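Local coordinates for protein pectate lyase (Bacillus, PDB 3VMV) that probably cleaves the polygalacturonate backbone of pectin by the eliminative chemistry of polysaccharide lyase family 1, with a catalytic domain built as a parallel beta-helix, at residues K262-W267 with S290-T295; T229-R234 with V239-N244; Q33-R38 with L48-N53; I66-H71 with S100-I105. All blocks are in the same frame, centred on the assembly; numbering follows the deposited sequence.

Interaction 1 (K262-W267 with S290-T295); sequences KGPVGW and SHLNST
Val265 and Leu292 are the residues whose backbones come nearest, with their CA atoms 8.2 Å apart; at that spacing residues 290-295, which have no regular secondary structure, pass the short strand 265-266 without backbone pairing, and side chains fill the gap. Leu292 does nearly all the touching. Its CG stands opposite its own carbonyl carbon (chi1 -65°) and, with chi2 at 171°, this brings both methyls against residues 264-265. CD1 wedges between Val265 CG1, at 3.8 Å, and the ring carbon CG of Pro264, at 4.0 Å. The other branch, CD2, lies against the backbone of Val265, 3.7 Å from its O atom. That carbonyl oxygen also takes a hydrogen bond from a water at 2.7 Å, and the same water is hydrogen-bonded to His291 NE2 at 2.9 Å, in the plane of the ring at its edge, so the one polar link between the segments is indirect. Val265 also packs on Trp277, Leu292 on Leu279, and Pro264 on Phe246 and Val249. Strand 265-266 pairs in parallel with strand 231-234, and a loop laid over so late a coil is consistent with a covering for the C-terminal end of a parallel beta-helix.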
loop_
_atom_site.group_PDB
_atom_site.type_symbol
_atom_site.label_atom_id
_atom_site.label_comp_id
_atom_site.label_asym_id
_atom_site.label_seq_id
_atom_site.Cartn_x
_atom_site.Cartn_y
_atom_site.Cartn_z
ATOM N N LYS A 262 22.784 4.125 -2.641
ATOM C CA LYS A 262 21.405 4.472 -2.276
ATOM C C LYS A 262 20.688 5.173 -3.421
ATOM O O LYS A 262 21.146 6.193 -3.908
ATOM C CB LYS A 262 21.398 5.349 -1.032
ATOM C CG LYS A 262 21.689 4.565 0.239
ATOM C CD LYS A 262 21.846 5.516 1.407
ATOM C CE LYS A 262 21.702 4.832 2.740
ATOM N NZ LYS A 262 21.742 5.956 3.747
ATOM N N GLY A 263 19.583 4.593 -3.866
ATOM C CA GLY A 263 18.978 5.031 -5.116
ATOM C C GLY A 263 17.595 4.441 -5.271
ATOM O O GLY A 263 16.906 4.135 -4.302
ATOM N N PRO A 264 17.159 4.261 -6.520
ATOM C CA PRO A 264 15.765 3.905 -6.794
ATOM C C PRO A 264 15.429 2.434 -6.508
ATOM O O PRO A 264 14.266 2.112 -6.252
ATOM C CB PRO A 264 15.611 4.237 -8.290
ATOM C CG PRO A 264 17.017 4.069 -8.846
ATOM C CD PRO A 264 17.945 4.505 -7.741
ATOM N N VAL A 265 16.432 1.581 -6.601
ATOM C CA VAL A 265 16.274 0.165 -6.305
ATOM C C VAL A 265 17.607 -0.403 -5.855
ATOM O O VAL A 265 18.657 0.086 -6.270
ATOM C CB VAL A 265 15.694 -0.591 -7.554
ATOM C CG1 VAL A 265 16.629 -0.531 -8.726
ATOM C CG2 VAL A 265 15.297 -2.045 -7.203
ATOM N N GLY A 266 17.559 -1.404 -4.976
ATOM C CA GLY A 266 18.761 -2.103 -4.547
ATOM C C GLY A 266 18.474 -2.844 -3.268
ATOM O O GLY A 266 17.299 -3.111 -2.953
ATOM N N TRP A 267 19.548 -3.168 -2.541
ATOM C CA TRP A 267 19.430 -3.910 -1.294
ATOM C C TRP A 267 20.083 -3.032 -0.240
ATOM O O TRP A 267 21.269 -2.721 -0.373
ATOM C CB TRP A 267 20.188 -5.244 -1.422
ATOM C CG TRP A 267 20.288 -5.977 -0.095
ATOM C CD1 TRP A 267 19.365 -5.935 0.922
ATOM C CD2 TRP A 267 21.335 -6.854 0.348
ATOM N NE1 TRP A 267 19.784 -6.715 1.963
ATOM C CE2 TRP A 267 20.979 -7.301 1.637
ATOM C CE3 TRP A 267 22.534 -7.297 -0.210
ATOM C CZ2 TRP A 267 21.792 -8.157 2.378
ATOM C CZ3 TRP A 267 23.333 -8.152 0.519
ATOM C CH2 TRP A 267 22.950 -8.580 1.801
ATOM N N SER A 290 23.223 4.409 -13.178
ATOM C CA SER A 290 24.174 3.742 -14.095
ATOM C C SER A 290 24.809 2.465 -13.537
ATOM O O SER A 290 25.300 1.616 -14.286
ATOM C CB SER A 290 25.236 4.734 -14.557
ATOM O OG SER A 290 26.085 5.094 -13.479
ATOM N N HIS A 291 24.770 2.318 -12.225
ATOM C CA HIS A 291 25.331 1.169 -11.541
ATOM C C HIS A 291 24.426 -0.037 -11.570
ATOM O O HIS A 291 24.836 -1.133 -11.142
ATOM C CB HIS A 291 25.587 1.539 -10.080
ATOM C CG HIS A 291 24.356 1.942 -9.345
ATOM N ND1 HIS A 291 23.740 3.160 -9.557
ATOM C CD2 HIS A 291 23.603 1.285 -8.436
ATOM C CE1 HIS A 291 22.667 3.240 -8.805
ATOM N NE2 HIS A 291 22.559 2.120 -8.102
ATOM N N LEU A 292 23.182 0.157 -12.014
ATOM C CA LEU A 292 22.150 -0.902 -11.968
ATOM C C LEU A 292 22.177 -1.889 -13.152
ATOM O O LEU A 292 22.419 -1.500 -14.317
ATOM C CB LEU A 292 20.766 -0.274 -11.916
ATOM C CG LEU A 292 20.531 0.515 -10.646
ATOM C CD1 LEU A 292 19.186 1.295 -10.776
ATOM C CD2 LEU A 292 20.507 -0.427 -9.450
ATOM N N ASN A 293 21.939 -3.155 -12.827
ATOM C CA ASN A 293 21.735 -4.223 -13.784
ATOM C C ASN A 293 20.481 -4.973 -13.367
ATOM O O ASN A 293 20.169 -5.016 -12.173
ATOM C CB ASN A 293 22.901 -5.250 -13.714
ATOM C CG ASN A 293 24.279 -4.648 -14.012
ATOM O OD1 ASN A 293 24.515 -4.181 -15.101
ATOM N ND2 ASN A 293 25.185 -4.674 -13.030
ATOM N N SER A 294 19.742 -5.536 -14.324
ATOM C CA SER A 294 18.665 -6.461 -13.981
ATOM C C SER A 294 19.252 -7.751 -13.445
ATOM O O SER A 294 20.194 -8.300 -14.000
ATOM C CB SER A 294 17.768 -6.775 -15.183
ATOM O OG SER A 294 16.979 -5.653 -15.561
ATOM N N THR A 295 18.715 -8.204 -12.328
ATOM C CA THR A 295 19.246 -9.390 -11.679
ATOM C C THR A 295 18.240 -10.543 -11.675
ATOM O O THR A 295 18.510 -11.586 -11.106
ATOM C CB THR A 295 19.741 -9.089 -10.216
ATOM O OG1 THR A 295 18.613 -8.743 -9.378
ATOM C CG2 THR A 295 20.731 -7.925 -10.232
HETATM O O HOH W 1 20.388 2.205 -6.222
#

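Interaction 2 (T229-R234 with V239-N244); sequences TAINSR and VFVENN. With SO4 (sulfate ion), chain C.
Ile231 meets Val239 and Val241 across the inside of one coil, where strands 231-234 and 239-242 face each other with their axes 9.7 Å apart and their directions 155° from parallel. That is too wide for backbone pairing, so the join is made by side chains. The packed part is branched and apolar. Ile231 reaches end-on toward Val241, and its CD1 sits 3.9 Å from both CG1 and CG2 of Val241, facing the fork of its two methyls. Its other branch, CG2, lies 4.0 Å from Val239 CG1. That methyl also touches Ser233 OG at 4.2 Å, while the hydroxyl itself is hydrogen-bonded to Tyr276 O on the next coil, which satisfies a polar atom among apolar neighbours. Met218 and Phe223 close in on Ile231.

The far side of strand 231-234 is looser and polar, and Arg234 turns away from the apolar packing and lies against Trp267. Its chain bends at CG-CD (chi3 78°), and its guanidinium holds a sulfate ion, probably taken up during crystallisation, with two bonds: NH1 to O1 at 2.9 Å, and NH2 to O4 at 2.8 Å with a nearly straight angle of 167°. NE bonds to Ser271 OG, which helps fix the group's rotation. A leucine here would probably leave the sulfate without its two donors and Ser271 OG without the NE bond. The chemistry thus divides at the strand: apolar branches fill the inner side, with the Ser233 hydroxyl as its one polar member in this contact, while the outer side offers a cationic group that here holds an anion by two bonds.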
loop_
_atom_site.group_PDB
_atom_site.type_symbol
_atom_site.label_atom_id
_atom_site.label_comp_id
_atom_site.label_asym_id
_atom_site.label_seq_id
_atom_site.Cartn_x
_atom_site.Cartn_y
_atom_site.Cartn_z
ATOM N N THR A 229 16.327 6.058 0.205
ATOM C CA THR A 229 16.218 5.023 -0.834
ATOM C C THR A 229 14.748 4.775 -1.170
ATOM O O THR A 229 13.842 5.070 -0.381
ATOM C CB THR A 229 16.801 3.677 -0.377
ATOM O OG1 THR A 229 16.131 3.237 0.793
ATOM C CG2 THR A 229 18.323 3.820 -0.034
ATOM N N ALA A 230 14.508 4.159 -2.332
ATOM C CA ALA A 230 13.139 3.811 -2.689
ATOM C C ALA A 230 12.874 2.323 -2.603
ATOM O O ALA A 230 12.600 1.805 -1.517
ATOM C CB ALA A 230 12.806 4.354 -4.116
ATOM N N ILE A 231 12.988 1.603 -3.702
ATOM C CA ILE A 231 12.676 0.145 -3.681
ATOM C C ILE A 231 13.817 -0.666 -3.059
ATOM O O ILE A 231 14.956 -0.603 -3.533
ATOM C CB ILE A 231 12.466 -0.335 -5.113
ATOM C CG1 ILE A 231 11.371 0.471 -5.806
ATOM C CG2 ILE A 231 12.109 -1.848 -5.124
ATOM C CD1 ILE A 231 11.345 0.261 -7.316
ATOM N N ASN A 232 13.516 -1.394 -1.968
ATOM C CA ASN A 232 14.530 -2.138 -1.260
ATOM C C ASN A 232 14.132 -3.594 -1.336
ATOM O O ASN A 232 13.202 -3.997 -0.675
ATOM C CB ASN A 232 14.585 -1.667 0.190
ATOM C CG ASN A 232 15.716 -2.335 0.978
ATOM O OD1 ASN A 232 16.498 -3.120 0.437
ATOM N ND2 ASN A 232 15.833 -1.979 2.278
ATOM N N SER A 233 14.856 -4.366 -2.155
ATOM C CA SER A 233 14.510 -5.752 -2.393
ATOM C C SER A 233 15.432 -6.672 -1.615
ATOM O O SER A 233 16.659 -6.666 -1.842
ATOM C CB SER A 233 14.609 -6.032 -3.907
ATOM O OG SER A 233 14.140 -7.334 -4.227
ATOM N N ARG A 234 14.832 -7.465 -0.713
ATOM C CA ARG A 234 15.564 -8.226 0.296
ATOM C C ARG A 234 15.180 -9.691 0.286
ATOM O O ARG A 234 14.040 -10.032 -0.045
ATOM C CB ARG A 234 15.239 -7.639 1.697
ATOM C CG ARG A 234 15.912 -6.271 1.911
ATOM C CD ARG A 234 15.196 -5.391 2.913
ATOM N NE ARG A 234 15.498 -5.798 4.284
ATOM C CZ ARG A 234 15.555 -4.943 5.294
ATOM N NH1 ARG A 234 15.836 -5.408 6.504
ATOM N NH2 ARG A 234 15.356 -3.625 5.096
ATOM N N VAL A 239 11.335 -8.105 -7.852
ATOM C CA VAL A 239 10.484 -6.959 -8.203
ATOM C C VAL A 239 10.692 -6.557 -9.654
ATOM O O VAL A 239 11.839 -6.310 -10.067
ATOM C CB VAL A 239 10.673 -5.753 -7.225
ATOM C CG1 VAL A 239 12.063 -5.257 -7.197
ATOM C CG2 VAL A 239 9.724 -4.605 -7.598
ATOM N N PHE A 240 9.616 -6.605 -10.446
ATOM C CA PHE A 240 9.671 -6.111 -11.828
ATOM C C PHE A 240 9.361 -4.622 -11.808
ATOM O O PHE A 240 8.229 -4.238 -11.456
ATOM C CB PHE A 240 8.697 -6.921 -12.707
ATOM C CG PHE A 240 8.680 -6.498 -14.174
ATOM C CD1 PHE A 240 9.847 -6.079 -14.792
ATOM C CD2 PHE A 240 7.516 -6.621 -14.927
ATOM C CE1 PHE A 240 9.849 -5.747 -16.144
ATOM C CE2 PHE A 240 7.508 -6.267 -16.275
ATOM C CZ PHE A 240 8.665 -5.837 -16.884
ATOM N N VAL A 241 10.359 -3.800 -12.124
ATOM C CA VAL A 241 10.268 -2.326 -12.058
ATOM C C VAL A 241 10.176 -1.857 -13.480
ATOM O O VAL A 241 11.168 -1.842 -14.187
ATOM C CB VAL A 241 11.478 -1.764 -11.361
ATOM C CG1 VAL A 241 11.384 -0.245 -11.176
ATOM C CG2 VAL A 241 11.682 -2.499 -10.014
ATOM N N GLU A 242 8.954 -1.496 -13.882
ATOM C CA GLU A 242 8.652 -1.291 -15.317
ATOM C C GLU A 242 8.014 0.056 -15.592
ATOM O O GLU A 242 6.948 0.410 -15.055
ATOM C CB GLU A 242 7.671 -2.418 -15.724
ATOM C CG GLU A 242 7.289 -2.397 -17.197
ATOM C CD GLU A 242 6.200 -3.424 -17.530
ATOM O OE1 GLU A 242 5.397 -3.728 -16.621
ATOM O OE2 GLU A 242 6.142 -3.832 -18.721
ATOM N N ASN A 243 8.659 0.814 -16.469
ATOM C CA ASN A 243 8.066 2.063 -16.966
ATOM C C ASN A 243 7.616 3.007 -15.858
ATOM O O ASN A 243 6.512 3.560 -15.881
ATOM C CB ASN A 243 6.909 1.784 -17.952
ATOM C CG ASN A 243 7.372 1.108 -19.230
ATOM O OD1 ASN A 243 8.476 0.503 -19.316
ATOM N ND2 ASN A 243 6.513 1.180 -20.249
ATOM N N ASN A 244 8.477 3.174 -14.865
ATOM C CA ASN A 244 8.264 4.170 -13.828
ATOM C C ASN A 244 9.093 5.401 -14.084
ATOM O O ASN A 244 10.108 5.318 -14.762
ATOM C CB ASN A 244 8.650 3.624 -12.439
ATOM C CG ASN A 244 7.905 2.358 -12.052
ATOM O OD1 ASN A 244 6.791 2.420 -11.534
ATOM N ND2 ASN A 244 8.524 1.213 -12.277
HETATM S S SO4 C . 14.899 -2.103 8.470
HETATM O O1 SO4 C . 15.155 -3.560 8.579
HETATM O O2 SO4 C . 13.488 -1.850 8.773
HETATM O O3 SO4 C . 15.769 -1.390 9.406
HETATM O O4 SO4 C . 15.156 -1.632 7.097
#

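Interaction 3 (Q33-R38 with L48-N53); sequences QLIDNR and LTIYVN
Leu34 and Ile50 interleave, each side chain running beside the other toward the opposite backbone, where helix 33-38 lies over strand 48-52, the axes 10.5 Å apart and running nearly antiparallel at 165°. The strand's inward residues, Leu48 and Ile50, supply two bumps, and the helix supplies the hollows. Ile50 carries its CG1 opposite the carbonyl carbon (chi1 -56°), which lifts CD1 into the dip between the neighbouring helix residues Leu34 and Ile35: it lies 4.0 Å from Leu34 CD1 and, less closely, 4.4 Å from Ile35 CG1. In return Leu34 CD1 settles over the fork of the isoleucine, at 4.1 Å from both Ile50 CG1 and CG2, so each side chain occupies the other's notch.

The second bump is Leu48, whose CD2 rises toward the helix backbone, 4.2 Å from Leu34 CB, and beside the Leu34 O atom. One helical turn on, Arg38 completes this hollow with its aliphatic part, bent at CG-CD. Its CD passes 4.2 Å from Leu48 CB, and NH1 stands 4.0 Å from that same carbon at an oblique slant. The charged end is not left to the leucine: NH1 bonds to Glu46 O and NH2 to Lys79 O, fixing the arginine over the start of the strand.

Helix 28-40 joins strands 21-25 and 48-52 and lies across the N-terminal end of the beta-helix, as in other family 1 pectate lyases; Leu34 also touches Glu23 on strand 21-25, and Ile35 and Arg38 lean on Ile78 of strand 78-85.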
loop_
_atom_site.group_PDB
_atom_site.type_symbol
_atom_site.label_atom_id
_atom_site.label_comp_id
_atom_site.label_asym_id
_atom_site.label_seq_id
_atom_site.Cartn_x
_atom_site.Cartn_y
_atom_site.Cartn_z
ATOM N N GLN A 33 -19.201 -0.476 14.102
ATOM C CA GLN A 33 -20.468 -1.159 14.369
ATOM C C GLN A 33 -21.013 -1.846 13.153
ATOM O O GLN A 33 -21.561 -2.951 13.256
ATOM C CB GLN A 33 -21.484 -0.173 14.892
ATOM C CG GLN A 33 -21.163 0.207 16.266
ATOM C CD GLN A 33 -22.040 1.337 16.748
ATOM O OE1 GLN A 33 -23.095 1.615 16.163
ATOM N NE2 GLN A 33 -21.596 2.009 17.800
ATOM N N LEU A 34 -20.910 -1.198 11.987
ATOM C CA LEU A 34 -21.379 -1.848 10.781
ATOM C C LEU A 34 -20.647 -3.177 10.547
ATOM O O LEU A 34 -21.272 -4.199 10.231
ATOM C CB LEU A 34 -21.178 -0.945 9.575
ATOM C CG LEU A 34 -22.084 0.285 9.526
ATOM C CD1 LEU A 34 -21.622 1.131 8.395
ATOM C CD2 LEU A 34 -23.544 -0.149 9.339
ATOM N N ILE A 35 -19.334 -3.155 10.725
ATOM C CA ILE A 35 -18.522 -4.343 10.532
ATOM C C ILE A 35 -18.906 -5.425 11.537
ATOM O O ILE A 35 -19.115 -6.573 11.161
ATOM C CB ILE A 35 -17.032 -3.998 10.680
ATOM C CG1 ILE A 35 -16.606 -3.113 9.497
ATOM C CG2 ILE A 35 -16.191 -5.276 10.833
ATOM C CD1 ILE A 35 -15.279 -2.390 9.707
ATOM N N ASP A 36 -18.988 -5.053 12.814
ATOM C CA ASP A 36 -19.209 -6.042 13.874
ATOM C C ASP A 36 -20.642 -6.571 13.825
ATOM O O ASP A 36 -20.863 -7.776 13.989
ATOM C CB ASP A 36 -18.921 -5.435 15.246
ATOM C CG ASP A 36 -17.435 -5.056 15.436
ATOM O OD1 ASP A 36 -16.578 -5.352 14.561
ATOM O OD2 ASP A 36 -17.131 -4.454 16.480
ATOM N N ASN A 37 -21.604 -5.683 13.586
ATOM C CA ASN A 37 -22.988 -6.109 13.495
ATOM C C ASN A 37 -23.157 -7.096 12.346
ATOM O O ASN A 37 -23.852 -8.110 12.482
ATOM C CB ASN A 37 -23.911 -4.912 13.284
ATOM C CG ASN A 37 -24.093 -4.079 14.539
ATOM O OD1 ASN A 37 -23.734 -4.486 15.635
ATOM N ND2 ASN A 37 -24.695 -2.903 14.372
ATOM N N ARG A 38 -22.532 -6.813 11.209
ATOM C CA ARG A 38 -22.634 -7.755 10.108
ATOM C C ARG A 38 -22.006 -9.094 10.481
ATOM O O ARG A 38 -22.537 -10.160 10.176
ATOM C CB ARG A 38 -22.022 -7.206 8.816
ATOM C CG ARG A 38 -22.254 -8.167 7.646
ATOM C CD ARG A 38 -21.514 -7.721 6.396
ATOM N NE ARG A 38 -20.068 -7.902 6.596
ATOM C CZ ARG A 38 -19.188 -8.136 5.648
ATOM N NH1 ARG A 38 -19.559 -8.150 4.365
ATOM N NH2 ARG A 38 -17.915 -8.329 6.002
ATOM N N LEU A 48 -20.920 -5.541 1.642
ATOM C CA LEU A 48 -21.243 -4.299 2.317
ATOM C C LEU A 48 -20.332 -3.206 1.776
ATOM O O LEU A 48 -19.124 -3.340 1.794
ATOM C CB LEU A 48 -21.014 -4.456 3.832
ATOM C CG LEU A 48 -21.241 -3.184 4.677
ATOM C CD1 LEU A 48 -22.660 -2.632 4.578
ATOM C CD2 LEU A 48 -20.849 -3.426 6.156
ATOM N N THR A 49 -20.926 -2.142 1.267
ATOM C CA THR A 49 -20.180 -0.950 0.898
ATOM C C THR A 49 -20.470 0.104 1.946
ATOM O O THR A 49 -21.640 0.385 2.252
ATOM C CB THR A 49 -20.628 -0.443 -0.491
ATOM O OG1 THR A 49 -20.227 -1.412 -1.467
ATOM C CG2 THR A 49 -19.983 0.896 -0.826
ATOM N N ILE A 50 -19.408 0.648 2.543
ATOM C CA ILE A 50 -19.520 1.734 3.494
ATOM C C ILE A 50 -18.951 2.995 2.838
ATOM O O ILE A 50 -17.726 3.069 2.593
ATOM C CB ILE A 50 -18.693 1.426 4.755
ATOM C CG1 ILE A 50 -19.157 0.093 5.344
ATOM C CG2 ILE A 50 -18.854 2.575 5.736
ATOM C CD1 ILE A 50 -18.354 -0.357 6.584
ATOM N N TYR A 51 -19.831 3.934 2.499
ATOM C CA TYR A 51 -19.398 5.255 2.024
ATOM C C TYR A 51 -19.061 6.133 3.205
ATOM O O TYR A 51 -19.892 6.331 4.103
ATOM C CB TYR A 51 -20.479 5.913 1.176
ATOM C CG TYR A 51 -20.590 5.303 -0.185
ATOM C CD1 TYR A 51 -19.535 5.448 -1.102
ATOM C CD2 TYR A 51 -21.719 4.553 -0.560
ATOM C CE1 TYR A 51 -19.613 4.873 -2.367
ATOM C CE2 TYR A 51 -21.785 3.955 -1.850
ATOM C CZ TYR A 51 -20.723 4.116 -2.724
ATOM O OH TYR A 51 -20.747 3.537 -3.999
ATOM N N VAL A 52 -17.866 6.704 3.194
ATOM C CA VAL A 52 -17.399 7.498 4.318
ATOM C C VAL A 52 -17.532 8.976 3.935
ATOM O O VAL A 52 -16.881 9.471 2.974
ATOM C CB VAL A 52 -15.945 7.163 4.665
ATOM C CG1 VAL A 52 -15.487 7.980 5.857
ATOM C CG2 VAL A 52 -15.801 5.660 4.981
ATOM N N ASN A 53 -18.414 9.655 4.663
ATOM C CA ASN A 53 -18.725 11.056 4.383
ATOM C C ASN A 53 -18.517 11.975 5.586
ATOM O O ASN A 53 -19.197 12.991 5.741
ATOM C CB ASN A 53 -20.140 11.214 3.782
ATOM C CG ASN A 53 -21.260 10.723 4.704
ATOM O OD1 ASN A 53 -21.022 10.301 5.834
ATOM N ND2 ASN A 53 -22.511 10.814 4.220
#

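Interaction 4 (I66-H71 with S100-I105); sequences IDVKNH and SNAHNI
Ser100 N donates to Val68 O at 3.0 Å, the shortest direct polar bond between the two segments, and its N-H...O angle of 169° is nearly straight. It is a rung between successive coils of the parallel beta-helix, where strand 66-68 runs beside strand 97-103. Val68 centres an inverse gamma turn, so the chain bends just where its carbonyl is used. The same oxygen lies 4.1 Å from Ala102 CB, and Val68 CG1 touches that methyl at 4.3 Å, so one loose apolar touch lies beside the bond. On its other side Val68 leans on Ile35 of helix 28-40.

Lys69 runs over Ser100 with its aliphatic chain. CG stands opposite the backbone N, and a bend at CG-CD (chi3 -71°) turns the end back so that CE rests 3.4 Å from Ser100 OG and 3.6 Å from Ser100 CB. That hydroxyl is hydrogen-bonded to Asp127 OD2, while the lysine comes to about 5 Å from a bound sulfate. An alanine here, lacking CG to NZ, would probably leave Ser100 CB and OG less covered and the nearby sulfate without this positive charge beside it.

Where the coils draw apart, a water carries the contact on: Asn70 N donates to it at 2.8 Å, and it donates in turn to Ser100 O, also at 2.8 Å.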
loop_
_atom_site.group_PDB
_atom_site.type_symbol
_atom_site.label_atom_id
_atom_site.label_comp_id
_atom_site.label_asym_id
_atom_site.label_seq_id
_atom_site.Cartn_x
_atom_site.Cartn_y
_atom_site.Cartn_z
ATOM N N ILE A 66 -9.381 1.102 12.928
ATOM C CA ILE A 66 -10.617 0.571 12.365
ATOM C C ILE A 66 -10.316 -0.873 12.008
ATOM O O ILE A 66 -9.492 -1.152 11.133
ATOM C CB ILE A 66 -11.011 1.377 11.104
ATOM C CG1 ILE A 66 -11.256 2.849 11.479
ATOM C CG2 ILE A 66 -12.258 0.758 10.459
ATOM C CD1 ILE A 66 -12.377 3.065 12.497
ATOM N N ASP A 67 -10.945 -1.786 12.731
ATOM C CA ASP A 67 -10.590 -3.199 12.757
ATOM C C ASP A 67 -11.481 -3.953 11.770
ATOM O O ASP A 67 -12.589 -4.402 12.109
ATOM C CB ASP A 67 -10.810 -3.683 14.205
ATOM C CG ASP A 67 -9.934 -4.871 14.646
ATOM O OD1 ASP A 67 -9.047 -5.315 13.940
ATOM O OD2 ASP A 67 -10.189 -5.365 15.770
ATOM N N VAL A 68 -10.962 -4.147 10.559
ATOM C CA VAL A 68 -11.628 -5.002 9.548
ATOM C C VAL A 68 -11.238 -6.445 9.809
ATOM O O VAL A 68 -10.301 -6.993 9.226
ATOM C CB VAL A 68 -11.328 -4.542 8.102
ATOM C CG1 VAL A 68 -12.147 -5.390 7.107
ATOM C CG2 VAL A 68 -11.645 -3.056 7.955
ATOM N N LYS A 69 -11.942 -7.042 10.779
ATOM C CA LYS A 69 -11.623 -8.334 11.349
ATOM C C LYS A 69 -12.943 -8.920 11.784
ATOM O O LYS A 69 -13.828 -8.210 12.260
ATOM C CB LYS A 69 -10.730 -8.161 12.589
ATOM C CG LYS A 69 -10.215 -9.475 13.143
ATOM C CD LYS A 69 -9.481 -9.265 14.473
ATOM C CE LYS A 69 -8.135 -8.564 14.230
ATOM N NZ LYS A 69 -7.291 -8.693 15.446
ATOM N N ASN A 70 -13.054 -10.228 11.637
ATOM C CA ASN A 70 -14.229 -10.918 12.103
ATOM C C ASN A 70 -14.368 -10.702 13.600
ATOM O O ASN A 70 -13.377 -10.670 14.326
ATOM C CB ASN A 70 -14.052 -12.416 11.821
ATOM C CG ASN A 70 -15.347 -13.190 12.029
ATOM O OD1 ASN A 70 -15.765 -13.432 13.151
ATOM N ND2 ASN A 70 -15.982 -13.562 10.935
ATOM N N HIS A 71 -15.595 -10.575 14.078
ATOM C CA HIS A 71 -15.803 -10.489 15.523
ATOM C C HIS A 71 -15.319 -11.803 16.206
ATOM O O HIS A 71 -14.982 -11.799 17.374
ATOM C CB HIS A 71 -17.284 -10.139 15.845
ATOM C CG HIS A 71 -18.171 -11.328 15.895
ATOM N ND1 HIS A 71 -18.662 -11.931 14.762
ATOM C CD2 HIS A 71 -18.650 -12.048 16.942
ATOM C CE1 HIS A 71 -19.390 -12.976 15.102
ATOM N NE2 HIS A 71 -19.396 -13.069 16.420
ATOM N N SER A 100 -7.508 -7.845 8.713
ATOM C CA SER A 100 -6.973 -9.062 9.324
ATOM C C SER A 100 -7.802 -10.265 8.858
ATOM O O SER A 100 -9.017 -10.309 9.071
ATOM C CB SER A 100 -7.019 -8.914 10.849
ATOM O OG SER A 100 -6.787 -10.156 11.486
ATOM N N ASN A 101 -7.140 -11.200 8.192
ATOM C CA ASN A 101 -7.810 -12.325 7.527
ATOM C C ASN A 101 -9.047 -11.855 6.759
ATOM O O ASN A 101 -10.143 -12.393 6.861
ATOM C CB ASN A 101 -8.140 -13.451 8.512
ATOM C CG ASN A 101 -8.278 -14.807 7.819
ATOM O OD1 ASN A 101 -7.981 -14.966 6.644
ATOM N ND2 ASN A 101 -8.737 -15.819 8.599
ATOM N N ALA A 102 -8.808 -10.796 5.997
ATOM C CA ALA A 102 -9.840 -10.103 5.273
ATOM C C ALA A 102 -9.734 -10.426 3.791
ATOM O O ALA A 102 -8.632 -10.425 3.252
ATOM C CB ALA A 102 -9.683 -8.596 5.524
ATOM N N HIS A 103 -10.864 -10.753 3.156
ATOM C CA HIS A 103 -10.874 -11.276 1.791
ATOM C C HIS A 103 -11.838 -10.526 0.925
ATOM O O HIS A 103 -12.975 -10.329 1.312
ATOM C CB HIS A 103 -11.233 -12.749 1.824
ATOM C CG HIS A 103 -10.200 -13.566 2.523
ATOM N ND1 HIS A 103 -10.073 -13.578 3.896
ATOM C CD2 HIS A 103 -9.177 -14.306 2.039
ATOM C CE1 HIS A 103 -9.039 -14.331 4.231
ATOM N NE2 HIS A 103 -8.484 -14.788 3.126
ATOM N N ASN A 104 -11.361 -10.103 -0.243
ATOM C CA ASN A 104 -12.175 -9.369 -1.207
ATOM C C ASN A 104 -12.605 -8.018 -0.622
ATOM O O ASN A 104 -13.790 -7.776 -0.320
ATOM C CB ASN A 104 -13.404 -10.201 -1.677
ATOM C CG ASN A 104 -14.147 -9.517 -2.808
ATOM O OD1 ASN A 104 -13.530 -8.819 -3.613
ATOM N ND2 ASN A 104 -15.465 -9.669 -2.856
ATOM N N ILE A 105 -11.611 -7.147 -0.473
ATOM C CA ILE A 105 -11.765 -5.860 0.189
ATOM C C ILE A 105 -11.277 -4.742 -0.728
ATOM O O ILE A 105 -10.195 -4.853 -1.315
ATOM C CB ILE A 105 -10.910 -5.805 1.459
ATOM C CG1 ILE A 105 -11.069 -7.096 2.302
ATOM C CG2 ILE A 105 -11.228 -4.556 2.258
ATOM C CD1 ILE A 105 -12.456 -7.288 2.955
HETATM O O HOH W 2 -10.948 -11.697 10.512
#

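Along the chain the contacts close one after another: interaction 3, then 4, 2 and 1. They form two pairs on opposite sides of the chain's centre, with interactions 1 and 3 the farthest apart at about 43 Å between centres. At the N-terminal end, interactions 3 and 4 have their centres about 12 Å apart and touch through Ile35, whose CG2 lies 3.9 Å from Asp67 O. Toward the C-terminal end, interactions 1 and 2 have their centres about 8 Å apart, and strands 231-234 and 265-266 are parallel neighbours, with Gly266 O 2.9 Å from Ser233 N in a probable hydrogen bond. The four thus sample both ends of one beta-helix, in which sequence order follows the coil axis.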